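Local coordinates for prolyl 4-hydroxylase alpha subunit Fe(2+) 2OG dioxygenase domain-containing protein (Burkholderia ambifaria, PDB 3W20) that probably hydroxylates or otherwise oxidises N-substituted L-amino acids as a 2-oxoglutarate-dependent dioxygenase, with a zinc ion held in its metal site, at residues Ala205-Glu208 with Met209-Glu212; Gly98-Cys101 with Arg102-Gly106; Glu19-Ile23 with Ala24-His28. All coordinates share one frame; numbering follows the deposited sequence.

Each of the three contacts is local, formed between successive turns of a helix or where a strand runs into one, and none touches another. Contact 1, within helix 203-216, lies mostly at the surface, but its histidine is the closest approach of the three to the metal site. Contact 2, near the end of helix 87-107, is partly buried and belongs to the subunit interface, where a disulfide and an arginine-aspartate pair join it to the second copy. Contact 3, where strand 17-22 passes into helix 23-31, is partly buried too, yet its outward packing is largely apolar. It lies across the chain's centre from contact 1, their centres about 35 Å apart.

Contact 1: Ala205-Glu208 with Met209-Glu212; sequences ALDE and MHAE
Leu206 and His210, one turn apart on helix 203-216, meet through a carbonyl rather than through their side chains. Leu206 O accepts from His210 N at 2.9 Å, and the same oxygen sits over one face of the imidazole, offset toward the rim, with His210 CG 3.4 Å from Leu206 O. The ring gets there because CG lies beside its own backbone N (chi1 -69°), which folds the imidazole back along the helix over the preceding turn. This is the close-packed side. Leu206 is buried against Pro200 and Leu245, and the selenomethionine Met209 reaches the same two residues. Met209 CG lies 3.3 Å from Ala205 O, the acceptor for Met209 N, and Met209 SE follows at 3.7 Å from Ala205 O.

The other side is looser. Glu208 is exposed, its chain extended beyond CG, and the contact there is little more than backbone: Glu212 N donates to Glu208 O at 2.9 Å, and Ala211 N reaches Asp207 O at a longer 3.3 Å with an almost straight N-H...O angle of 176°. Glu212 turns its OE2 to the backbone of Ala220, beyond the end of the helix.

Asp207 OD1 and His210 ND1 stand 4.5 Å apart without touching; Asp207 is instead paired through OD2 with Arg163. His210 NE2 is bonded to Pro154 O, beside the zinc ligand His155, whose side chain is about 5 Å from that of His210 at the nearest atoms. A main-chain carbonyl can only accept, so NE2 is probably protonated. The imidazole therefore ties this helix to the segment bearing the metal ligand, and would be consistent with a second-shell role in placing His155.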
loop_
_atom_site.group_PDB
_atom_site.type_symbol
_atom_site.label_atom_id
_atom_site.label_comp_id
_atom_site.label_asym_id
_atom_site.label_seq_id
_atom_site.Cartn_x
_atom_site.Cartn_y
_atom_site.Cartn_z
ATOM N N ALA A 205 -15.521 -6.806 20.239
ATOM C CA ALA A 205 -16.232 -6.186 21.366
ATOM C C ALA A 205 -16.910 -4.896 20.964
ATOM O O ALA A 205 -18.069 -4.710 21.323
ATOM C CB ALA A 205 -15.328 -6.009 22.600
ATOM N N LEU A 206 -16.257 -4.029 20.159
ATOM C CA LEU A 206 -16.926 -2.795 19.736
ATOM C C LEU A 206 -18.091 -3.121 18.822
ATOM O O LEU A 206 -19.141 -2.439 18.882
ATOM C CB LEU A 206 -16.035 -1.895 18.891
ATOM C CG LEU A 206 -14.999 -1.094 19.595
ATOM C CD1 LEU A 206 -14.120 -0.539 18.494
ATOM C CD2 LEU A 206 -15.724 0.023 20.333
ATOM N N ASP A 207 -17.870 -4.144 17.993
ATOM C CA ASP A 207 -18.840 -4.523 16.944
ATOM C C ASP A 207 -20.065 -5.048 17.689
ATOM O O ASP A 207 -21.173 -4.772 17.261
ATOM C CB ASP A 207 -18.276 -5.623 16.042
ATOM C CG ASP A 207 -17.403 -5.088 14.902
ATOM O OD1 ASP A 207 -17.407 -3.863 14.699
ATOM O OD2 ASP A 207 -16.733 -5.895 14.227
ATOM N N GLU A 208 -19.883 -5.770 18.801
ATOM C CA GLU A 208 -21.058 -6.249 19.562
ATOM C C GLU A 208 -21.768 -5.049 20.205
ATOM O O GLU A 208 -23.027 -4.987 20.295
ATOM C CB GLU A 208 -20.707 -7.347 20.573
ATOM C CG GLU A 208 -21.944 -7.966 21.222
ATOM C CD GLU A 208 -21.687 -9.232 22.039
ATOM O OE1 GLU A 208 -20.514 -9.575 22.319
ATOM O OE2 GLU A 208 -22.689 -9.888 22.422
HETATM N N MSE A 209 -20.986 -4.065 20.660
HETATM C CA MSE A 209 -21.572 -2.922 21.311
HETATM C C MSE A 209 -22.416 -2.133 20.349
HETATM O O MSE A 209 -23.503 -1.657 20.717
HETATM C CB MSE A 209 -20.586 -1.996 22.055
HETATM C CG MSE A 209 -19.997 -2.781 23.231
HETATM SE SE MSE A 209 -18.247 -1.965 23.857
HETATM C CE MSE A 209 -19.083 -0.337 23.751
ATOM N N HIS A 210 -21.950 -1.996 19.120
ATOM C CA HIS A 210 -22.773 -1.379 18.092
ATOM C C HIS A 210 -24.124 -2.062 17.871
ATOM O O HIS A 210 -25.205 -1.414 17.951
ATOM C CB HIS A 210 -21.990 -1.313 16.813
ATOM C CG HIS A 210 -20.818 -0.344 16.850
ATOM N ND1 HIS A 210 -19.854 -0.346 15.912
ATOM C CD2 HIS A 210 -20.484 0.676 17.749
ATOM C CE1 HIS A 210 -18.942 0.610 16.190
ATOM N NE2 HIS A 210 -19.326 1.233 17.315
ATOM N N ALA A 211 -24.096 -3.372 17.629
ATOM C CA ALA A 211 -25.341 -4.149 17.579
ATOM C C ALA A 211 -26.248 -3.979 18.817
ATOM O O ALA A 211 -27.478 -3.990 18.642
ATOM C CB ALA A 211 -25.059 -5.628 17.351
ATOM N N GLU A 212 -25.686 -3.901 20.044
ATOM C CA GLU A 212 -26.507 -3.664 21.254
ATOM C C GLU A 212 -27.160 -2.297 21.180
ATOM O O GLU A 212 -28.328 -2.131 21.570
ATOM C CB GLU A 212 -25.733 -3.775 22.563
ATOM C CG GLU A 212 -26.543 -3.357 23.814
ATOM C CD GLU A 212 -25.752 -3.390 25.103
ATOM O OE1 GLU A 212 -24.504 -3.622 25.040
ATOM O OE2 GLU A 212 -26.361 -3.206 26.197
#

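Contact 2: Gly98-Cys101 with Arg102-Gly106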
loop_
_atom_site.group_PDB
_atom_site.type_symbol
_atom_site.label_atom_id
_atom_site.label_comp_id
_atom_site.label_asym_id
_atom_site.label_seq_id
_atom_site.Cartn_x
_atom_site.Cartn_y
_atom_site.Cartn_z
ATOM N N GLY A 98 -0.710 3.247 -0.697
ATOM C CA GLY A 98 -0.394 3.909 -2.000
ATOM C C GLY A 98 -0.724 5.396 -1.885
ATOM O O GLY A 98 0.029 6.289 -2.340
ATOM N N ILE A 99 -1.812 5.704 -1.226
ATOM C CA ILE A 99 -2.235 7.118 -1.073
ATOM C C ILE A 99 -1.308 7.846 -0.115
ATOM O O ILE A 99 -0.911 8.983 -0.370
ATOM C CB ILE A 99 -3.689 7.241 -0.591
ATOM C CG1 ILE A 99 -4.627 6.868 -1.747
ATOM C CG2 ILE A 99 -4.074 8.662 -0.171
ATOM C CD1 ILE A 99 -6.052 6.724 -1.272
ATOM N N ALA A 100 -0.935 7.186 0.972
ATOM C CA ALA A 100 -0.238 7.912 2.043
ATOM C C ALA A 100 1.049 8.521 1.456
ATOM O O ALA A 100 1.491 9.616 1.786
ATOM C CB ALA A 100 0.155 6.962 3.143
ATOM N N CYS A 101 1.684 7.743 0.585
ATOM C CA CYS A 101 2.881 8.210 0.013
ATOM C C CYS A 101 2.678 9.467 -0.875
ATOM O O CYS A 101 3.521 10.337 -0.833
ATOM C CB CYS A 101 3.647 7.038 -0.591
ATOM S SG CYS A 101 4.525 7.429 -2.125
ATOM N N ARG A 102 1.542 9.588 -1.575
ATOM C CA ARG A 102 1.236 10.759 -2.430
ATOM C C ARG A 102 1.028 11.969 -1.527
ATOM O O ARG A 102 1.436 13.065 -1.821
ATOM C CB ARG A 102 -0.033 10.550 -3.282
ATOM C CG ARG A 102 0.120 9.586 -4.467
ATOM C CD ARG A 102 1.147 10.094 -5.475
ATOM N NE ARG A 102 1.793 9.041 -6.285
ATOM C CZ ARG A 102 2.774 9.270 -7.160
ATOM N NH1 ARG A 102 3.203 10.525 -7.341
ATOM N NH2 ARG A 102 3.335 8.259 -7.859
ATOM N N VAL A 103 0.388 11.775 -0.395
ATOM C CA VAL A 103 -0.098 12.947 0.318
ATOM C C VAL A 103 0.799 13.348 1.509
ATOM O O VAL A 103 0.760 14.526 1.948
ATOM C CB VAL A 103 -1.544 12.802 0.801
ATOM C CG1 VAL A 103 -2.492 12.228 -0.248
ATOM C CG2 VAL A 103 -1.600 11.920 2.009
ATOM N N ASN A 104 1.623 12.447 2.014
ATOM C CA ASN A 104 2.406 12.754 3.237
ATOM C C ASN A 104 3.496 13.818 2.998
ATOM O O ASN A 104 3.841 14.510 3.928
ATOM C CB ASN A 104 3.091 11.537 3.812
ATOM C CG ASN A 104 2.167 10.725 4.722
ATOM O OD1 ASN A 104 1.055 11.129 5.018
ATOM N ND2 ASN A 104 2.652 9.622 5.164
ATOM N N ASP A 105 3.966 13.962 1.750
ATOM C CA ASP A 105 4.993 14.957 1.440
ATOM C C ASP A 105 4.502 16.359 1.751
ATOM O O ASP A 105 5.214 17.164 2.400
ATOM C CB ASP A 105 5.484 14.799 -0.002
ATOM C CG ASP A 105 6.493 13.631 -0.161
ATOM O OD1 ASP A 105 7.030 13.122 0.846
ATOM O OD2 ASP A 105 6.745 13.212 -1.313
ATOM N N GLY A 106 3.272 16.631 1.334
ATOM C CA GLY A 106 2.540 17.806 1.802
ATOM C C GLY A 106 2.171 17.807 3.288
ATOM O O GLY A 106 2.412 18.823 4.023
#
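With chi1 at -45°, Val103 sets CG1 beside its backbone N and turns it back toward Ile99, whose CG2 is anti to its own N. The two branches cross obliquely, Ile99 CG2 lying 3.9 Å from Val103 CG1. A similar torsion in Asn104 (chi1 -84°) folds the amide back along the helix, bringing Asn104 CG within 3.2 Å of Ala100 O, the very carbonyl that accepts from Asn104 N at 2.8 Å. The amide is then gripped from outside the helix: ND2 donates to Phe135 O and Glu134 OE1, while OD1 accepts from Leu137 N, so both ends of this buried group are satisfied and its rotation is fixed.

Ile99 O and Ala100 O are each shared. Val103 N donates to Ile99 O at 3.1 Å, and Arg102 N adds a weak bond to that oxygen; a second weak bond runs from Val103 N to Ala100 O.

On another side of the helix, Cys101 SG lies 3.7 Å from Arg102 N and is joined to Cys101 of the second subunit. Arg102, bent at chi2, sends NH1 to Asp105 of the second subunit, while Asp105 of this chain pairs through OD1 with Arg108. The arrangement is that of a helix at a disulfide-linked dimer interface, fastened on one side to the 134-137 segment of its own chain and on another to its partner.

Contact 3: Glu19-Ile23 with Ala24-His28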
loop_
_atom_site.group_PDB
_atom_site.type_symbol
_atom_site.label_atom_id
_atom_site.label_comp_id
_atom_site.label_asym_id
_atom_site.label_seq_id
_atom_site.Cartn_x
_atom_site.Cartn_y
_atom_site.Cartn_z
ATOM N N GLU A 19 -3.470 24.490 33.926
ATOM C CA GLU A 19 -2.010 24.725 33.939
ATOM C C GLU A 19 -1.614 25.307 32.598
ATOM O O GLU A 19 -2.321 25.168 31.644
ATOM C CB GLU A 19 -1.247 23.406 34.149
ATOM C CG GLU A 19 -1.195 22.964 35.610
ATOM C CD GLU A 19 -1.118 21.454 35.772
ATOM O OE1 GLU A 19 -1.885 20.886 36.599
ATOM O OE2 GLU A 19 -0.294 20.841 35.062
ATOM N N HIS A 20 -0.468 25.950 32.543
ATOM C CA HIS A 20 0.141 26.307 31.289
ATOM C C HIS A 20 1.194 25.242 30.975
ATOM O O HIS A 20 2.101 24.992 31.779
ATOM C CB HIS A 20 0.763 27.693 31.419
ATOM C CG HIS A 20 -0.180 28.813 31.031
ATOM N ND1 HIS A 20 -1.248 29.155 31.788
ATOM C CD2 HIS A 20 -0.214 29.637 29.894
ATOM C CE1 HIS A 20 -1.937 30.148 31.180
ATOM N NE2 HIS A 20 -1.294 30.449 30.020
HETATM N N MSE A 21 1.095 24.573 29.821
HETATM C CA MSE A 21 1.992 23.437 29.568
HETATM C C MSE A 21 2.483 23.474 28.179
HETATM O O MSE A 21 1.791 23.994 27.277
HETATM C CB MSE A 21 1.331 22.029 29.598
HETATM C CG MSE A 21 0.180 22.073 30.542
HETATM SE SE MSE A 21 -0.483 20.229 30.640
HETATM C CE MSE A 21 1.073 19.285 31.273
ATOM N N THR A 22 3.635 22.865 27.949
ATOM C CA THR A 22 4.065 22.647 26.554
ATOM C C THR A 22 3.286 21.484 25.987
ATOM O O THR A 22 2.715 20.662 26.746
ATOM C CB THR A 22 5.548 22.279 26.438
ATOM O OG1 THR A 22 5.833 21.085 27.199
ATOM C CG2 THR A 22 6.427 23.399 26.962
ATOM N N ILE A 23 3.259 21.387 24.647
ATOM C CA ILE A 23 2.736 20.158 24.016
ATOM C C ILE A 23 3.457 18.889 24.519
ATOM O O ILE A 23 2.802 17.891 24.821
ATOM C CB ILE A 23 2.914 20.227 22.448
ATOM C CG1 ILE A 23 2.220 21.491 21.949
ATOM C CG2 ILE A 23 2.457 18.899 21.781
ATOM C CD1 ILE A 23 0.832 21.305 21.423
ATOM N N ALA A 24 4.803 18.904 24.599
ATOM C CA ALA A 24 5.524 17.692 25.025
ATOM C C ALA A 24 5.137 17.350 26.450
ATOM O O ALA A 24 5.014 16.147 26.751
ATOM C CB ALA A 24 7.051 17.855 24.946
ATOM N N ALA A 25 4.883 18.370 27.324
ATOM C CA ALA A 25 4.530 18.010 28.665
ATOM C C ALA A 25 3.131 17.365 28.759
ATOM O O ALA A 25 2.935 16.431 29.517
ATOM C CB ALA A 25 4.704 19.195 29.653
ATOM N N ALA A 26 2.177 17.896 28.004
ATOM C CA ALA A 26 0.804 17.381 27.979
ATOM C C ALA A 26 0.821 15.926 27.444
ATOM O O ALA A 26 0.241 15.025 28.062
ATOM C CB ALA A 26 -0.062 18.225 27.076
ATOM N N ILE A 27 1.582 15.729 26.379
ATOM C CA ILE A 27 1.697 14.383 25.748
ATOM C C ILE A 27 2.389 13.447 26.794
ATOM O O ILE A 27 1.964 12.297 27.017
ATOM C CB ILE A 27 2.487 14.426 24.430
ATOM C CG1 ILE A 27 1.729 15.149 23.315
ATOM C CG2 ILE A 27 3.003 13.046 23.989
ATOM C CD1 ILE A 27 0.426 14.423 22.906
ATOM N N HIS A 28 3.443 13.906 27.446
ATOM C CA HIS A 28 4.064 13.044 28.520
ATOM C C HIS A 28 3.095 12.680 29.636
ATOM O O HIS A 28 3.171 11.534 30.199
ATOM C CB HIS A 28 5.302 13.768 29.098
ATOM C CG HIS A 28 5.976 13.038 30.246
ATOM N ND1 HIS A 28 5.510 13.079 31.524
ATOM C CD2 HIS A 28 7.126 12.239 30.278
ATOM C CE1 HIS A 28 6.290 12.310 32.314
ATOM N NE2 HIS A 28 7.305 11.841 31.567
#
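Ile23 and Ile27 lie side by side and point the same way, one turn apart at the start of helix 23-31, with Ile23 CG2 4.1 Å from Ile27 CG1. Both are buried: Ile23 packs on Leu115 and Ala119 of helix 111-120, Ile27 on Leu120 of that helix, and on strand 236-241 Ile23 meets Leu237 and Ile27 meets Leu239. Beneath the pair, Ile27 N donates to Ile23 O at 2.9 Å.

Farther out, selenomethionine Met21 bends at chi3 and lays its end against the first turn. Met21 CE comes within 4.0 Å of Ala25 CB, and Met21 SE is 4.1 Å from Ala26 CB; the small alanines let this chain lie close against the backbone, Met21 CE being 3.7 Å from Ala26 N.

The strand-to-helix junction is closed by an N-cap. Strand 17-22 is hydrogen-bonded to strand 4-10 through Glu19 and Met21, and the axes of the short segments 19-22 and 24-28 make 98°. Thr22 is the capping residue. Thr22 OG1 stands between the backbone N and the carbonyl carbon (chi1 58°), where it can accept from Ala25 N at 2.9 Å, while Thr22 O accepts from Ala26 N at 3.1 Å. At this polar edge Thr22 OG1 also rests 3.3 Å from Ala25 CB, and the threonine side chain leans on Thr4 and Gln2.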